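PDB 4R9Z: acyl-CoA thioesterase II from Mycobacterium avium subsp. paratuberculosis, which probably hydrolyses fatty acyl-CoA thioesters to the free fatty acid and coenzyme A, and is built as a double hot-dog thioesterase. Local coordinates for residues 56-60 with 85-90; 75-81 with 92-98; 123-127 with 257-263; 214-218 with 271-275. All coordinates share one frame; numbering follows the deposited sequence.

Contact 1. Residues 56-60 with 85-90; sequences GREPH and EGRTFS
R57 reaches from the chain just ahead of strand 58-66 to the turn between strands 76-85 and 89-98, where its guanidinium group meets G86 and S90. Its CB is directed at that turn, and with CG opposite the carbonyl carbon (chi1 -72°) the rest of the chain runs out extended as far as NE. Along the way R57 CD passes 3.4 Å from S90 OG. At the tip, NH1 and NH2 close end-on upon a single acceptor, G86 O. The bond from R57 NH2 to G86 O is the shorter and straighter, at 2.8 Å, while that from R57 NH1 to G86 O measures 3.1 Å; the oxygen lies in the guanidinium plane. NH1 also comes up to S90 OG, in a bond too short to be taken at face value, and this hydroxyl donates to E85 OE1 from above the carboxylate plane. T88 O stands over one guanidinium face and E85 OE2 over the opposite one, the latter 3.7 Å from R57 NH1 in a long ion pair through charge alone, since no N-H is directed at that oxygen. E85 has its stronger partner in R92. Farther along, H60 NE2, bonded to S109, lies 3.5 Å from F89 CE1 at the edge of the phenylalanine ring, and F89 meets Y272 of the second subunit edge-to-face. The two N-H donors on one oxygen probably hold the tip of the arginine in place, and the oxygens to either side of its plane add to the fit for a positive charge.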
loop_
_atom_site.group_PDB
_atom_site.type_symbol
_atom_site.label_atom_id
_atom_site.label_comp_id
_atom_site.label_asym_id
_atom_site.label_seq_id
_atom_site.Cartn_x
_atom_site.Cartn_y
_atom_site.Cartn_z
ATOM N N GLY B 56 22.016 4.862 7.567
ATOM C CA GLY B 56 22.564 4.511 6.266
ATOM C C GLY B 56 21.776 3.443 5.525
ATOM O O GLY B 56 22.340 2.613 4.809
ATOM N N ARG B 57 20.458 3.475 5.687
ATOM C CA ARG B 57 19.584 2.527 5.020
ATOM C C ARG B 57 18.571 3.285 4.175
ATOM O O ARG B 57 18.126 4.370 4.551
ATOM C CB ARG B 57 18.887 1.632 6.044
ATOM C CG ARG B 57 19.811 0.612 6.686
ATOM C CD ARG B 57 19.082 -0.291 7.671
ATOM N NE ARG B 57 20.000 -1.222 8.322
ATOM C CZ ARG B 57 19.627 -2.208 9.135
ATOM N NH1 ARG B 57 18.346 -2.395 9.417
ATOM N NH2 ARG B 57 20.538 -3.006 9.675
ATOM N N GLU B 58 18.225 2.726 3.021
ATOM C CA GLU B 58 17.294 3.384 2.111
ATOM C C GLU B 58 15.898 2.763 2.177
ATOM O O GLU B 58 15.752 1.559 2.408
ATOM C CB GLU B 58 17.829 3.327 0.680
ATOM C CG GLU B 58 19.004 4.255 0.431
ATOM C CD GLU B 58 19.752 3.907 -0.837
ATOM O OE1 GLU B 58 19.135 3.946 -1.922
ATOM O OE2 GLU B 58 20.953 3.585 -0.746
ATOM N N PRO B 59 14.861 3.588 1.972
ATOM C CA PRO B 59 13.490 3.074 2.001
ATOM C C PRO B 59 13.157 2.295 0.742
ATOM O O PRO B 59 13.431 2.755 -0.368
ATOM C CB PRO B 59 12.639 4.342 2.098
ATOM C CG PRO B 59 13.479 5.403 1.500
ATOM C CD PRO B 59 14.904 5.049 1.795
ATOM N N HIS B 60 12.580 1.111 0.911
ATOM C CA HIS B 60 12.166 0.342 -0.245
ATOM C C HIS B 60 10.638 0.345 -0.368
ATOM O O HIS B 60 10.099 -0.020 -1.413
ATOM C CB HIS B 60 12.724 -1.078 -0.171
ATOM C CG HIS B 60 12.202 -1.881 0.978
ATOM N ND1 HIS B 60 11.005 -2.558 0.925
ATOM C CD2 HIS B 60 12.720 -2.116 2.206
ATOM C CE1 HIS B 60 10.807 -3.184 2.074
ATOM N NE2 HIS B 60 11.829 -2.934 2.866
ATOM N N GLU B 85 14.323 -3.320 14.065
ATOM C CA GLU B 85 15.703 -2.987 13.783
ATOM C C GLU B 85 16.482 -4.279 13.694
ATOM O O GLU B 85 16.908 -4.833 14.704
ATOM C CB GLU B 85 16.279 -2.061 14.856
ATOM C CG GLU B 85 17.656 -1.508 14.517
ATOM C CD GLU B 85 17.644 -0.612 13.288
ATOM O OE1 GLU B 85 16.588 -0.016 12.981
ATOM O OE2 GLU B 85 18.695 -0.498 12.626
ATOM N N GLY B 86 16.644 -4.767 12.473
ATOM C CA GLY B 86 17.274 -6.049 12.244
ATOM C C GLY B 86 18.588 -5.950 11.503
ATOM O O GLY B 86 19.017 -4.867 11.093
ATOM N N ARG B 87 19.228 -7.102 11.344
ATOM C CA ARG B 87 20.467 -7.219 10.589
ATOM C C ARG B 87 20.299 -6.731 9.155
ATOM O O ARG B 87 21.195 -6.096 8.593
ATOM C CB ARG B 87 20.938 -8.677 10.609
ATOM C CG ARG B 87 22.120 -8.997 9.713
ATOM C CD ARG B 87 23.339 -8.145 10.012
ATOM N NE ARG B 87 24.399 -8.408 9.043
ATOM C CZ ARG B 87 25.453 -7.623 8.848
ATOM N NH1 ARG B 87 25.596 -6.510 9.558
ATOM N NH2 ARG B 87 26.363 -7.952 7.941
ATOM N N THR B 88 19.137 -7.007 8.574
ATOM C CA THR B 88 18.888 -6.656 7.183
ATOM C C THR B 88 17.896 -5.506 7.064
ATOM O O THR B 88 18.156 -4.513 6.383
ATOM C CB THR B 88 18.337 -7.863 6.383
ATOM O OG1 THR B 88 19.122 -9.031 6.648
ATOM C CG2 THR B 88 18.357 -7.568 4.898
ATOM N N PHE B 89 16.768 -5.642 7.752
ATOM C CA PHE B 89 15.656 -4.710 7.599
ATOM C C PHE B 89 15.461 -3.759 8.773
ATOM O O PHE B 89 15.783 -4.070 9.920
ATOM C CB PHE B 89 14.351 -5.484 7.384
ATOM C CG PHE B 89 14.198 -6.056 6.009
ATOM C CD1 PHE B 89 13.759 -5.264 4.961
ATOM C CD2 PHE B 89 14.487 -7.391 5.765
ATOM C CE1 PHE B 89 13.615 -5.788 3.690
ATOM C CE2 PHE B 89 14.348 -7.922 4.500
ATOM C CZ PHE B 89 13.911 -7.119 3.458
ATOM N N SER B 90 14.886 -2.606 8.463
ATOM C CA SER B 90 14.397 -1.681 9.468
ATOM C C SER B 90 12.952 -1.314 9.144
ATOM O O SER B 90 12.554 -1.284 7.979
ATOM C CB SER B 90 15.267 -0.423 9.524
ATOM O OG SER B 90 16.578 -0.724 9.962
#

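Contact 2. Residues 75-81 with 92-98; sequences PVDFEVV and RRVTARQ
E79 and R97 form a salt bridge across the antiparallel hairpin of strands 76-85 and 89-98, part of the N-terminal hot-dog domain. R97 NH1 donates to E79 OE1 over 2.9 Å, reaching the carboxylate on its anti side. The two side chains run side by side in the same direction, their planar groups turned 43° apart, and T95 CG2 lies over the centre of the R97 guanidinium. On this face V81 also lies alongside R93, with V81 CG1 above the middle of the guanidinium; the charge of R93 is met by E105 of the second subunit. The other face is apolar in its middle, at F78, V80, V94 and A96. There V94 CG1 comes to the edge of the F78 ring, 3.8 Å from F78 CD2, and V76 CG1 sits over one ring face near its rim while touching A96 CB at 3.7 Å. Helix 39-52 packs on this side, with A46 against both F78 and V94. Backbone pairing sets the register: D77 with R97, E79 with T95 and V81 with R93 are hydrogen-bonded pairs, whereas F78 with A96 and V80 with V94 are non-hydrogen-bonded. In the central hydrogen-bonded pair, T95 N donates to E79 O at 2.9 Å, in the carbonyl plane.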
loop_
_atom_site.group_PDB
_atom_site.type_symbol
_atom_site.label_atom_id
_atom_site.label_comp_id
_atom_site.label_asym_id
_atom_site.label_seq_id
_atom_site.Cartn_x
_atom_site.Cartn_y
_atom_site.Cartn_z
ATOM N N PRO B 75 3.742 24.737 11.764
ATOM C CA PRO B 75 4.638 23.618 11.453
ATOM C C PRO B 75 4.061 22.287 11.932
ATOM O O PRO B 75 3.041 22.283 12.621
ATOM C CB PRO B 75 5.923 23.968 12.210
ATOM C CG PRO B 75 5.494 24.889 13.292
ATOM C CD PRO B 75 4.304 25.641 12.781
ATOM N N VAL B 76 4.717 21.182 11.589
ATOM C CA VAL B 76 4.218 19.849 11.919
ATOM C C VAL B 76 5.218 19.028 12.739
ATOM O O VAL B 76 6.399 18.954 12.398
ATOM C CB VAL B 76 3.866 19.070 10.626
ATOM C CG1 VAL B 76 3.508 17.620 10.934
ATOM C CG2 VAL B 76 2.749 19.778 9.866
ATOM N N ASP B 77 4.734 18.393 13.805
ATOM C CA ASP B 77 5.579 17.543 14.643
ATOM C C ASP B 77 5.545 16.095 14.174
ATOM O O ASP B 77 4.476 15.482 14.129
ATOM C CB ASP B 77 5.137 17.596 16.109
ATOM C CG ASP B 77 5.103 19.004 16.667
ATOM O OD1 ASP B 77 6.035 19.788 16.391
ATOM O OD2 ASP B 77 4.136 19.324 17.392
ATOM N N PHE B 78 6.713 15.545 13.854
ATOM C CA PHE B 78 6.806 14.146 13.452
ATOM C C PHE B 78 7.414 13.285 14.550
ATOM O O PHE B 78 8.566 13.483 14.936
ATOM C CB PHE B 78 7.644 13.997 12.182
ATOM C CG PHE B 78 7.075 14.702 10.987
ATOM C CD1 PHE B 78 7.305 16.052 10.784
ATOM C CD2 PHE B 78 6.318 14.008 10.055
ATOM C CE1 PHE B 78 6.787 16.695 9.683
ATOM C CE2 PHE B 78 5.795 14.649 8.951
ATOM C CZ PHE B 78 6.029 15.993 8.765
ATOM N N GLU B 79 6.641 12.326 15.050
ATOM C CA GLU B 79 7.170 11.331 15.974
ATOM C C GLU B 79 7.484 10.038 15.231
ATOM O O GLU B 79 6.643 9.518 14.498
ATOM C CB GLU B 79 6.188 11.048 17.114
ATOM C CG GLU B 79 6.686 9.977 18.085
ATOM C CD GLU B 79 5.632 9.522 19.084
ATOM O OE1 GLU B 79 4.431 9.799 18.870
ATOM O OE2 GLU B 79 6.010 8.861 20.077
ATOM N N VAL B 80 8.698 9.528 15.421
ATOM C CA VAL B 80 9.115 8.264 14.821
ATOM C C VAL B 80 9.162 7.151 15.868
ATOM O O VAL B 80 9.554 7.379 17.013
ATOM C CB VAL B 80 10.496 8.380 14.149
ATOM C CG1 VAL B 80 10.872 7.080 13.458
ATOM C CG2 VAL B 80 10.513 9.534 13.167
ATOM N N VAL B 81 8.730 5.956 15.474
ATOM C CA VAL B 81 8.747 4.793 16.351
ATOM C C VAL B 81 9.465 3.616 15.682
ATOM O O VAL B 81 9.251 3.337 14.506
ATOM C CB VAL B 81 7.318 4.383 16.757
ATOM C CG1 VAL B 81 7.325 3.055 17.502
ATOM C CG2 VAL B 81 6.686 5.471 17.611
ATOM N N ARG B 92 9.768 1.556 10.425
ATOM C CA ARG B 92 9.427 2.733 11.217
ATOM C C ARG B 92 7.949 3.074 11.137
ATOM O O ARG B 92 7.298 2.818 10.127
ATOM C CB ARG B 92 10.254 3.942 10.775
ATOM C CG ARG B 92 11.752 3.735 10.890
ATOM C CD ARG B 92 12.169 3.620 12.345
ATOM N NE ARG B 92 13.617 3.536 12.488
ATOM C CZ ARG B 92 14.262 2.412 12.772
ATOM N NH1 ARG B 92 13.581 1.291 12.944
ATOM N NH2 ARG B 92 15.582 2.406 12.884
ATOM N N ARG B 93 7.430 3.640 12.221
ATOM C CA ARG B 93 6.133 4.301 12.221
ATOM C C ARG B 93 6.388 5.794 12.337
ATOM O O ARG B 93 7.259 6.215 13.090
ATOM C CB ARG B 93 5.258 3.843 13.387
ATOM C CG ARG B 93 3.977 4.658 13.521
ATOM C CD ARG B 93 3.232 4.411 14.836
ATOM N NE ARG B 93 3.438 3.081 15.402
ATOM C CZ ARG B 93 3.425 2.827 16.709
ATOM N NH1 ARG B 93 3.232 3.821 17.568
ATOM N NH2 ARG B 93 3.615 1.588 17.159
ATOM N N VAL B 94 5.665 6.601 11.570
ATOM C CA VAL B 94 5.767 8.044 11.718
ATOM C C VAL B 94 4.378 8.625 11.883
ATOM O O VAL B 94 3.492 8.369 11.074
ATOM C CB VAL B 94 6.464 8.713 10.525
ATOM C CG1 VAL B 94 6.448 10.221 10.695
ATOM C CG2 VAL B 94 7.891 8.210 10.393
ATOM N N THR B 95 4.185 9.397 12.943
ATOM C CA THR B 95 2.911 10.054 13.177
ATOM C C THR B 95 3.113 11.560 13.100
ATOM O O THR B 95 3.958 12.112 13.799
ATOM C CB THR B 95 2.303 9.652 14.541
ATOM O OG1 THR B 95 2.089 8.235 14.571
ATOM C CG2 THR B 95 0.973 10.335 14.755
ATOM N N ALA B 96 2.368 12.219 12.217
ATOM C CA ALA B 96 2.484 13.668 12.071
ATOM C C ALA B 96 1.357 14.373 12.813
ATOM O O ALA B 96 0.186 14.054 12.632
ATOM C CB ALA B 96 2.480 14.058 10.616
ATOM N N ARG B 97 1.723 15.346 13.637
ATOM C CA ARG B 97 0.746 16.052 14.450
ATOM C C ARG B 97 0.842 17.564 14.358
ATOM O O ARG B 97 1.917 18.129 14.163
ATOM C CB ARG B 97 0.880 15.657 15.918
ATOM C CG ARG B 97 0.505 14.236 16.257
ATOM C CD ARG B 97 0.770 14.001 17.729
ATOM N NE ARG B 97 0.320 12.694 18.190
ATOM C CZ ARG B 97 1.105 11.629 18.307
ATOM N NH1 ARG B 97 2.396 11.708 17.987
ATOM N NH2 ARG B 97 0.594 10.486 18.742
ATOM N N GLN B 98 -0.313 18.202 14.492
ATOM C CA GLN B 98 -0.405 19.621 14.792
ATOM C C GLN B 98 -1.206 19.709 16.072
ATOM O O GLN B 98 -2.398 19.400 16.086
ATOM C CB GLN B 98 -1.064 20.398 13.666
ATOM C CG GLN B 98 -0.081 21.060 12.738
ATOM C CD GLN B 98 -0.765 21.665 11.538
ATOM O OE1 GLN B 98 -1.964 21.474 11.334
ATOM N NE2 GLN B 98 -0.003 22.380 10.720
#

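Contact 3. Residues 123-127 with 257-263; sequences QPIMP and FNRTGEL
Q123 NE2 lies between two backbone carbonyls, donating to G261 O at 2.7 Å and, within its own segment, to P124 O at 3.3 Å. At the other end of the amide, Q123 OE1 accepts from L263 N at 3.1 Å; the N-H points almost straight at the oxygen (169°), but comes from above the carbonyl plane. CG of Q123 is wedged between its backbone N and carbonyl carbon (chi1 57°), and the extended chain beyond carries the amide to the end of the hairpin between strands 249-258 and 263-272. A type I beta turn from N258 to G261 shapes this end. Next to the amide, the F257 ring receives P124 O and Q123 NE2 at its edge. M126 CB makes a CH-pi contact over one face of the F257 ring, 3.8 Å from the centroid, and L263 CD1 lies over the opposite face, toward its rim. M126 runs past F257 in the reverse direction, so that M126 SD arrives 3.5 Å from G261 CA. P127 CD also touches the ring, and F237 of strand 236-246 packs on M126, P127 and F257. The linker after strand 121-122 is thereby tied to the second hot-dog by both amide ends, each matched to a backbone group of fitting polarity, beside an aromatic patch.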
loop_
_atom_site.group_PDB
_atom_site.type_symbol
_atom_site.label_atom_id
_atom_site.label_comp_id
_atom_site.label_asym_id
_atom_site.label_seq_id
_atom_site.Cartn_x
_atom_site.Cartn_y
_atom_site.Cartn_z
ATOM N N GLN B 123 11.244 -5.957 -14.594
ATOM C CA GLN B 123 10.384 -4.798 -14.413
ATOM C C GLN B 123 9.389 -4.717 -15.557
ATOM O O GLN B 123 9.575 -5.372 -16.585
ATOM C CB GLN B 123 11.221 -3.520 -14.340
ATOM C CG GLN B 123 12.105 -3.297 -15.553
ATOM C CD GLN B 123 12.743 -1.923 -15.562
ATOM O OE1 GLN B 123 13.774 -1.702 -14.928
ATOM N NE2 GLN B 123 12.127 -0.990 -16.272
ATOM N N PRO B 124 8.308 -3.941 -15.381
ATOM C CA PRO B 124 7.527 -3.666 -16.589
ATOM C C PRO B 124 8.359 -2.831 -17.551
ATOM O O PRO B 124 9.130 -1.970 -17.108
ATOM C CB PRO B 124 6.317 -2.880 -16.070
ATOM C CG PRO B 124 6.717 -2.389 -14.715
ATOM C CD PRO B 124 7.683 -3.388 -14.168
ATOM N N ILE B 125 8.178 -3.054 -18.848
ATOM C CA ILE B 125 8.918 -2.300 -19.845
ATOM C C ILE B 125 8.328 -0.910 -19.946
ATOM O O ILE B 125 7.111 -0.744 -20.005
ATOM C CB ILE B 125 8.883 -2.980 -21.233
ATOM C CG1 ILE B 125 9.298 -4.450 -21.124
ATOM C CG2 ILE B 125 9.771 -2.237 -22.224
ATOM C CD1 ILE B 125 10.633 -4.663 -20.447
ATOM N N MET B 126 9.195 0.089 -19.976
ATOM C CA MET B 126 8.747 1.462 -20.080
ATOM C C MET B 126 8.095 1.703 -21.431
ATOM O O MET B 126 8.661 1.353 -22.467
ATOM C CB MET B 126 9.914 2.409 -19.884
ATOM C CG MET B 126 9.529 3.852 -19.908
ATOM S SD MET B 126 11.027 4.826 -19.960
ATOM C CE MET B 126 10.377 6.350 -20.594
ATOM N N PRO B 127 6.884 2.273 -21.423
ATOM C CA PRO B 127 6.160 2.536 -22.670
ATOM C C PRO B 127 6.905 3.509 -23.577
ATOM O O PRO B 127 7.464 4.492 -23.085
ATOM C CB PRO B 127 4.844 3.156 -22.186
ATOM C CG PRO B 127 4.685 2.677 -20.786
ATOM C CD PRO B 127 6.073 2.575 -20.231
ATOM N N PHE B 257 9.639 5.821 -14.151
ATOM C CA PHE B 257 10.851 5.328 -14.803
ATOM C C PHE B 257 11.910 6.419 -14.944
ATOM O O PHE B 257 11.583 7.600 -15.090
ATOM C CB PHE B 257 10.546 4.778 -16.198
ATOM C CG PHE B 257 9.571 3.637 -16.224
ATOM C CD1 PHE B 257 8.204 3.871 -16.243
ATOM C CD2 PHE B 257 10.022 2.328 -16.275
ATOM C CE1 PHE B 257 7.305 2.817 -16.290
ATOM C CE2 PHE B 257 9.127 1.269 -16.321
ATOM C CZ PHE B 257 7.767 1.516 -16.328
ATOM N N ASN B 258 13.178 6.018 -14.907
ATOM C CA ASN B 258 14.251 6.887 -15.383
ATOM C C ASN B 258 14.181 6.974 -16.899
ATOM O O ASN B 258 13.660 6.063 -17.543
ATOM C CB ASN B 258 15.628 6.372 -14.950
ATOM C CG ASN B 258 15.901 6.584 -13.476
ATOM O OD1 ASN B 258 15.479 7.580 -12.888
ATOM N ND2 ASN B 258 16.617 5.646 -12.870
ATOM N N ARG B 259 14.699 8.059 -17.471
ATOM C CA ARG B 259 14.719 8.215 -18.925
ATOM C C ARG B 259 15.394 7.026 -19.597
ATOM O O ARG B 259 15.081 6.688 -20.735
ATOM C CB ARG B 259 15.420 9.515 -19.326
ATOM C CG ARG B 259 15.352 9.817 -20.820
ATOM C CD ARG B 259 15.696 11.269 -21.122
ATOM N NE ARG B 259 15.350 11.647 -22.492
ATOM C CZ ARG B 259 15.309 12.901 -22.932
ATOM N NH1 ARG B 259 15.584 13.904 -22.109
ATOM N NH2 ARG B 259 14.989 13.156 -24.194
ATOM N N THR B 260 16.304 6.380 -18.878
ATOM C CA THR B 260 16.961 5.177 -19.375
ATOM C C THR B 260 15.979 4.010 -19.480
ATOM O O THR B 260 16.235 3.032 -20.186
ATOM C CB THR B 260 18.130 4.761 -18.468
ATOM O OG1 THR B 260 17.637 4.424 -17.165
ATOM C CG2 THR B 260 19.142 5.892 -18.360
ATOM N N GLY B 261 14.855 4.120 -18.775
ATOM C CA GLY B 261 13.846 3.080 -18.794
ATOM C C GLY B 261 13.886 2.127 -17.614
ATOM O O GLY B 261 13.144 1.143 -17.581
ATOM N N GLU B 262 14.766 2.399 -16.654
ATOM C CA GLU B 262 14.777 1.623 -15.418
ATOM C C GLU B 262 13.608 2.051 -14.529
ATOM O O GLU B 262 13.324 3.246 -14.388
ATOM C CB GLU B 262 16.100 1.782 -14.663
ATOM C CG GLU B 262 16.319 0.709 -13.593
ATOM C CD GLU B 262 17.488 1.010 -12.671
ATOM O OE1 GLU B 262 17.970 2.163 -12.675
ATOM O OE2 GLU B 262 17.925 0.087 -11.946
ATOM N N LEU B 263 12.923 1.068 -13.954
ATOM C CA LEU B 263 11.811 1.334 -13.050
ATOM C C LEU B 263 12.313 1.973 -11.753
ATOM O O LEU B 263 13.279 1.506 -11.150
ATOM C CB LEU B 263 11.046 0.042 -12.750
ATOM C CG LEU B 263 9.868 0.139 -11.778
ATOM C CD1 LEU B 263 8.728 0.944 -12.383
ATOM C CD2 LEU B 263 9.399 -1.252 -11.402
#

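Contact 4. Residues 214-218 with 271-275; sequences VGASA and MYFPP
A218 and Y272 form an antiparallel hydrogen-bonded pair, A218 N donating to Y272 O at 2.8 Å and Y272 N to A218 O at 2.6 Å. S217 CA adds a CA-H...O contact to the same Y272 O. One residue farther out, the pairing gives way to side-chain contact: S217 CB rests over a face of the F273 ring in a CH-pi interaction, 3.7 Å from the centroid and 25° off the ring normal. F273 CE2, at the ring's rim, makes the nearest approach, 3.4 Å from S217 CB. F273 CG stands opposite the carbonyl carbon (chi1 -73°), which swings the ring in beneath the serine methylene, while G215 O approaches the ring edge.

Strands 218-226 and 263-272 are neighbours in the second hot-dog domain, and here the first of them begins as the other ends, close to the C-terminal end of the modelled chain. Helix 204-211 packs against this end, with R211 against F273 and A207 against M271. M271 CB approaches A218 O to 3.5 Å, although the remainder of its side chain leads away. Y272 turns its ring away from A218 as well; the ring lies under P274 N and packs on T88 of the second subunit. P274, which has no N-H, sets its CD beside A216 O.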
loop_
_atom_site.group_PDB
_atom_site.type_symbol
_atom_site.label_atom_id
_atom_site.label_comp_id
_atom_site.label_asym_id
_atom_site.label_seq_id
_atom_site.Cartn_x
_atom_site.Cartn_y
_atom_site.Cartn_z
ATOM N N VAL B 214 -14.663 18.558 -12.068
ATOM C CA VAL B 214 -15.312 19.578 -11.230
ATOM C C VAL B 214 -15.805 19.007 -9.883
ATOM O O VAL B 214 -16.991 19.048 -9.541
ATOM C CB VAL B 214 -16.465 20.306 -12.024
ATOM C CG1 VAL B 214 -17.619 19.361 -12.416
ATOM C CG2 VAL B 214 -16.959 21.557 -11.284
ATOM N N GLY B 215 -14.860 18.471 -9.118
ATOM C CA GLY B 215 -15.176 17.801 -7.871
ATOM C C GLY B 215 -14.028 17.904 -6.889
ATOM O O GLY B 215 -12.897 17.531 -7.203
ATOM N N ALA B 216 -14.324 18.389 -5.689
ATOM C CA ALA B 216 -13.328 18.473 -4.630
ATOM C C ALA B 216 -12.993 17.090 -4.083
ATOM O O ALA B 216 -13.862 16.228 -3.963
ATOM C CB ALA B 216 -13.819 19.380 -3.517
ATOM N N SER B 217 -11.719 16.883 -3.773
ATOM C CA SER B 217 -11.233 15.577 -3.353
ATOM C C SER B 217 -10.266 15.695 -2.184
ATOM O O SER B 217 -9.695 16.756 -1.940
ATOM C CB SER B 217 -10.555 14.855 -4.520
ATOM O OG SER B 217 -9.281 15.408 -4.802
ATOM N N ALA B 218 -10.081 14.591 -1.470
ATOM C CA ALA B 218 -9.059 14.508 -0.437
ATOM C C ALA B 218 -8.339 13.176 -0.563
ATOM O O ALA B 218 -8.972 12.139 -0.752
ATOM C CB ALA B 218 -9.669 14.661 0.948
ATOM N N MET B 271 -8.212 7.979 -2.863
ATOM C CA MET B 271 -8.677 9.318 -2.532
ATOM C C MET B 271 -10.196 9.389 -2.386
ATOM O O MET B 271 -10.933 8.629 -3.017
ATOM C CB MET B 271 -8.199 10.321 -3.583
ATOM C CG MET B 271 -8.798 10.140 -4.963
ATOM S SD MET B 271 -7.729 10.821 -6.249
ATOM C CE MET B 271 -6.472 9.551 -6.362
ATOM N N TYR B 272 -10.642 10.313 -1.539
ATOM C CA TYR B 272 -12.052 10.497 -1.207
ATOM C C TYR B 272 -12.702 11.639 -1.993
ATOM O O TYR B 272 -12.168 12.748 -2.050
ATOM C CB TYR B 272 -12.193 10.751 0.293
ATOM C CG TYR B 272 -13.594 11.058 0.778
ATOM C CD1 TYR B 272 -14.622 10.134 0.637
ATOM C CD2 TYR B 272 -13.879 12.264 1.417
ATOM C CE1 TYR B 272 -15.901 10.413 1.099
ATOM C CE2 TYR B 272 -15.151 12.551 1.882
ATOM C CZ TYR B 272 -16.159 11.624 1.720
ATOM O OH TYR B 272 -17.426 11.904 2.181
ATOM N N PHE B 273 -13.835 11.344 -2.627
ATOM C CA PHE B 273 -14.662 12.365 -3.273
ATOM C C PHE B 273 -16.009 12.537 -2.575
ATOM O O PHE B 273 -16.894 11.691 -2.718
ATOM C CB PHE B 273 -14.902 12.029 -4.741
ATOM C CG PHE B 273 -13.702 12.229 -5.614
ATOM C CD1 PHE B 273 -12.790 11.203 -5.809
ATOM C CD2 PHE B 273 -13.490 13.442 -6.250
ATOM C CE1 PHE B 273 -11.684 11.386 -6.618
ATOM C CE2 PHE B 273 -12.393 13.629 -7.065
ATOM C CZ PHE B 273 -11.484 12.603 -7.246
ATOM N N PRO B 274 -16.174 13.637 -1.825
ATOM C CA PRO B 274 -17.446 13.916 -1.147
ATOM C C PRO B 274 -18.598 14.081 -2.132
ATOM O O PRO B 274 -18.462 14.823 -3.105
ATOM C CB PRO B 274 -17.179 15.238 -0.418
ATOM C CG PRO B 274 -15.698 15.339 -0.313
ATOM C CD PRO B 274 -15.140 14.636 -1.510
ATOM N N PRO B 275 -19.728 13.410 -1.874
ATOM C CA PRO B 275 -20.938 13.624 -2.676
ATOM C C PRO B 275 -21.573 14.985 -2.398
ATOM O O PRO B 275 -21.879 15.711 -3.346
ATOM C CB PRO B 275 -21.863 12.482 -2.236
ATOM C CG PRO B 275 -20.959 11.467 -1.603
ATOM C CD PRO B 275 -19.864 12.262 -0.964
#

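Contacts 1 and 2 share strand 89-98 and belong to the N-terminal hot-dog, touching through the salt bridge between E85 and R92. Contacts 3 and 4 lie at the second hot-dog, at different ends of its strands 249-258 and 263-272, with centres about 31 Å apart. None is wholly buried: contact 2 has a largely apolar face against a helix and a charged face reaching the second subunit, whereas the other three sit at strand ends and turns. Contact 1 relies on an arginine, contact 3 on a neutral amide and contact 4 mainly on backbone pairing. Though their centres are about 36 Å apart within one chain, contacts 1 and 4 come together across the dimer.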